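Local coordinates for protein subtilase cytotoxin subunit A (Escherichia coli, PDB 2IY9) that cleaves the endoplasmic reticulum chaperone BiP as the subtilase-family serine protease subunit of an AB5 toxin, provoking a stress response that ends in host cell death, at residues 241-253 with 311-323. Sequence-based numbering, arbitrary orientation.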
# COMPACT_ATOMS: atom_id res chain seq x y z
N ARG A 241 -7.27 1.09 -12.58
CA ARG A 241 -8.63 1.55 -12.34
C ARG A 241 -8.60 3.00 -11.85
O ARG A 241 -7.55 3.49 -11.39
CB ARG A 241 -9.33 0.64 -11.33
CG ARG A 241 -9.77 -0.65 -11.94
CD ARG A 241 -10.59 -1.49 -10.99
NE ARG A 241 -11.09 -2.66 -11.71
CZ ARG A 241 -11.81 -3.64 -11.17
NH1 ARG A 241 -12.14 -3.61 -9.88
NH2 ARG A 241 -12.20 -4.65 -11.94
N PHE A 242 -9.73 3.69 -11.96
CA PHE A 242 -9.77 5.12 -11.68
C PHE A 242 -11.18 5.60 -11.32
O PHE A 242 -12.16 4.86 -11.46
CB PHE A 242 -9.24 5.93 -12.89
CG PHE A 242 -10.14 5.88 -14.11
CD1 PHE A 242 -11.14 6.84 -14.30
CD2 PHE A 242 -9.97 4.88 -15.06
CE1 PHE A 242 -11.98 6.79 -15.43
CE2 PHE A 242 -10.79 4.84 -16.21
CZ PHE A 242 -11.80 5.78 -16.39
N GLY A 243 -11.25 6.84 -10.86
CA GLY A 243 -12.54 7.46 -10.61
C GLY A 243 -12.52 8.38 -9.42
O GLY A 243 -12.21 7.95 -8.31
N ASN A 244 -12.83 9.65 -9.67
CA ASN A 244 -12.97 10.62 -8.61
C ASN A 244 -13.91 10.09 -7.52
O ASN A 244 -14.94 9.48 -7.83
CB ASN A 244 -13.48 11.95 -9.17
CG ASN A 244 -13.43 13.06 -8.16
OD1 ASN A 244 -14.27 13.14 -7.27
ND2 ASN A 244 -12.43 13.93 -8.29
N ASN A 245 -13.52 10.30 -6.27
CA ASN A 245 -14.24 9.80 -5.08
C ASN A 245 -14.07 8.30 -4.77
O ASN A 245 -14.61 7.79 -3.78
CB ASN A 245 -15.73 10.19 -5.12
CG ASN A 245 -16.30 10.48 -3.74
OD1 ASN A 245 -17.45 10.14 -3.45
ND2 ASN A 245 -15.49 11.11 -2.89
N TRP A 246 -13.32 7.59 -5.63
CA TRP A 246 -12.99 6.18 -5.40
C TRP A 246 -11.47 5.93 -5.35
O TRP A 246 -11.04 4.79 -5.18
CB TRP A 246 -13.64 5.29 -6.46
CG TRP A 246 -15.13 5.32 -6.42
CD1 TRP A 246 -15.95 6.24 -7.01
CD2 TRP A 246 -15.98 4.39 -5.74
NE1 TRP A 246 -17.27 5.94 -6.75
CE2 TRP A 246 -17.32 4.81 -5.98
CE3 TRP A 246 -15.75 3.26 -4.96
CZ2 TRP A 246 -18.41 4.12 -5.44
CZ3 TRP A 246 -16.84 2.56 -4.44
CH2 TRP A 246 -18.16 3.00 -4.69
N VAL A 247 -10.68 6.99 -5.51
CA VAL A 247 -9.22 6.93 -5.50
C VAL A 247 -8.72 8.15 -4.72
O VAL A 247 -9.10 9.28 -5.04
CB VAL A 247 -8.63 6.96 -6.95
CG1 VAL A 247 -7.11 6.95 -6.93
CG2 VAL A 247 -9.19 5.78 -7.81
N ASP A 248 -7.87 7.93 -3.72
CA ASP A 248 -7.34 9.03 -2.89
C ASP A 248 -6.07 9.68 -3.43
O ASP A 248 -5.87 10.89 -3.28
CB ASP A 248 -7.11 8.55 -1.45
CG ASP A 248 -8.40 8.10 -0.77
OD1 ASP A 248 -9.31 8.94 -0.60
OD2 ASP A 248 -8.51 6.90 -0.44
N ILE A 249 -5.21 8.87 -4.06
CA ILE A 249 -3.90 9.31 -4.51
C ILE A 249 -3.42 8.40 -5.64
O ILE A 249 -3.79 7.21 -5.70
CB ILE A 249 -2.86 9.30 -3.33
CG1 ILE A 249 -1.63 10.16 -3.67
CG2 ILE A 249 -2.46 7.86 -2.94
CD1 ILE A 249 -0.72 10.43 -2.46
N ALA A 250 -2.60 8.96 -6.52
CA ALA A 250 -1.92 8.17 -7.53
C ALA A 250 -0.42 8.18 -7.28
O ALA A 250 0.15 9.17 -6.80
CB ALA A 250 -2.25 8.68 -8.94
N ALA A 251 0.21 7.07 -7.61
CA ALA A 251 1.63 6.91 -7.36
C ALA A 251 2.27 6.17 -8.52
O ALA A 251 1.56 5.53 -9.30
CB ALA A 251 1.83 6.16 -6.05
N PRO A 252 3.60 6.28 -8.66
CA PRO A 252 4.34 5.50 -9.65
C PRO A 252 3.87 4.05 -9.73
O PRO A 252 3.86 3.34 -8.72
CB PRO A 252 5.78 5.58 -9.14
CG PRO A 252 5.85 6.97 -8.55
CD PRO A 252 4.49 7.19 -7.90
N GLY A 253 3.46 3.62 -10.93
CA GLY A 253 2.97 2.26 -11.13
C GLY A 253 3.22 1.69 -12.52
O GLY A 253 2.44 0.88 -13.00
N LEU A 311 -5.99 15.53 -13.69
CA LEU A 311 -6.25 14.22 -13.07
C LEU A 311 -7.48 14.17 -12.17
O LEU A 311 -7.78 13.14 -11.57
CB LEU A 311 -5.01 13.74 -12.29
CG LEU A 311 -3.76 13.44 -13.13
CD1 LEU A 311 -2.58 13.06 -12.23
CD2 LEU A 311 -4.02 12.35 -14.15
N VAL A 312 -8.22 15.28 -12.07
CA VAL A 312 -9.36 15.35 -11.16
C VAL A 312 -10.46 14.30 -11.46
O VAL A 312 -11.04 13.74 -10.53
CB VAL A 312 -9.91 16.79 -11.03
CG1 VAL A 312 -11.16 16.83 -10.14
CG2 VAL A 312 -8.82 17.71 -10.45
N ASP A 313 -10.71 13.99 -12.73
CA ASP A 313 -11.71 12.94 -13.05
C ASP A 313 -11.28 11.55 -12.59
O ASP A 313 -12.13 10.70 -12.35
CB ASP A 313 -12.06 12.89 -14.54
CG ASP A 313 -13.19 11.89 -14.83
OD1 ASP A 313 -14.32 12.11 -14.34
OD2 ASP A 313 -12.94 10.87 -15.51
N LYS A 314 -9.97 11.33 -12.49
CA LYS A 314 -9.38 10.02 -12.24
C LYS A 314 -9.06 9.79 -10.76
O LYS A 314 -9.10 8.66 -10.27
CB LYS A 314 -8.11 9.84 -13.09
CG LYS A 314 -8.32 9.96 -14.62
CD LYS A 314 -7.17 9.33 -15.44
CE LYS A 314 -6.06 10.35 -15.76
NZ LYS A 314 -4.89 9.87 -16.63
N VAL A 315 -8.76 10.89 -10.05
CA VAL A 315 -8.27 10.84 -8.67
C VAL A 315 -8.85 12.02 -7.91
O VAL A 315 -8.86 13.15 -8.42
CB VAL A 315 -6.71 10.97 -8.62
CG1 VAL A 315 -6.19 10.97 -7.17
CG2 VAL A 315 -6.03 9.87 -9.43
N THR A 316 -9.32 11.78 -6.68
CA THR A 316 -9.81 12.86 -5.84
C THR A 316 -8.76 13.96 -5.77
O THR A 316 -7.59 13.72 -5.42
CB THR A 316 -10.21 12.38 -4.43
OG1 THR A 316 -11.29 11.46 -4.55
CG2 THR A 316 -10.65 13.56 -3.53
N GLU A 317 -9.19 15.15 -6.16
CA GLU A 317 -8.37 16.36 -6.21
C GLU A 317 -7.10 16.25 -7.05
O GLU A 317 -6.20 17.07 -6.92
CB GLU A 317 -8.04 16.86 -4.80
CG GLU A 317 -9.23 16.90 -3.89
CD GLU A 317 -9.40 18.23 -3.25
OE1 GLU A 317 -10.01 19.10 -3.91
OE2 GLU A 317 -8.94 18.39 -2.10
N GLY A 318 -7.03 15.25 -7.92
CA GLY A 318 -5.88 15.10 -8.82
C GLY A 318 -4.56 14.83 -8.11
O GLY A 318 -3.50 15.18 -8.62
N ARG A 319 -4.64 14.19 -6.94
CA ARG A 319 -3.48 13.99 -6.07
C ARG A 319 -2.43 13.01 -6.60
O ARG A 319 -2.74 11.86 -6.94
CB ARG A 319 -3.90 13.54 -4.67
CG ARG A 319 -4.73 14.54 -3.91
CD ARG A 319 -4.82 14.14 -2.47
NE ARG A 319 -5.92 14.80 -1.79
CZ ARG A 319 -7.10 14.26 -1.56
NH1 ARG A 319 -7.37 13.02 -1.96
NH2 ARG A 319 -8.04 14.96 -0.92
N VAL A 320 -1.18 13.48 -6.60
CA VAL A 320 -0.04 12.66 -6.98
C VAL A 320 0.98 12.66 -5.84
O VAL A 320 1.35 13.73 -5.30
CB VAL A 320 0.59 13.14 -8.31
CG1 VAL A 320 1.93 12.44 -8.58
CG2 VAL A 320 -0.37 12.91 -9.47
N LEU A 321 1.44 11.46 -5.49
CA LEU A 321 2.39 11.25 -4.41
C LEU A 321 3.63 12.14 -4.54
O LEU A 321 4.32 12.12 -5.56
CB LEU A 321 2.82 9.78 -4.38
CG LEU A 321 3.85 9.40 -3.33
CD1 LEU A 321 3.28 9.59 -1.92
CD2 LEU A 321 4.39 7.97 -3.53
N ASN A 322 3.88 12.93 -3.49
CA ASN A 322 5.10 13.71 -3.37
C ASN A 322 5.73 13.35 -2.03
O ASN A 322 5.28 13.82 -0.98
CB ASN A 322 4.82 15.22 -3.42
CG ASN A 322 6.08 16.06 -3.36
OD1 ASN A 322 7.14 15.60 -2.91
ND2 ASN A 322 5.98 17.31 -3.82
N ALA A 323 6.75 12.49 -2.08
CA ALA A 323 7.41 11.96 -0.88
C ALA A 323 8.22 13.02 -0.17
O ALA A 323 8.26 13.04 1.06
CB ALA A 323 8.28 10.77 -1.23
O HOH W 1 -11.96 16.07 -6.66
O HOH W 2 -9.57 11.67 -0.90
O HOH W 3 -11.46 9.58 -2.62
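Asn244, Leu321 and Thr316 bury the most surface where 241-253, ending in an edge strand (249-252) of the parallel subtilisin-type sheet, meets 311-323. Parallel pairing between the segments is limited to a single bridge, Ala250 with Val320: Ala250 N donates to Arg319 O, and Leu321 N returns to Ala250 O at 2.9 Å, nearly in line with the carbonyl bond (176°). Past this bridge Leu321, with CG anti to the backbone N (chi1 178°), brings CB and CD1 alongside the CD1 end of Ile249, while its CD2 reaches Ala251 CB at 4.0 Å. Ile277 and Val281 of helix 271-288, which carries the probable charge-relay Ser272, also touch Leu321, packing the bridge end against that helix.

At the other end, Asn244 is held by backbone and side chain. Its N donates to Asp313 O, and its ND2 reaches Val312 O at 2.6 Å, with that oxygen in the amide plane; a water links the same ND2 to Glu317 N. Between these ends, Thr316 N donates to Val247 O, and Thr316 OG1 accepts from Asn245 N at 3.0 Å.

Between the Thr316 bonds and the Ala250 bridge, Asp248, whose OD2 forms a salt bridge with Arg217, meets Arg319 through its backbone: Arg319 NH1 lies 2.9 Å from Asp248 O, on a carbonyl lone pair, with that oxygen 2° out of the guanidinium plane.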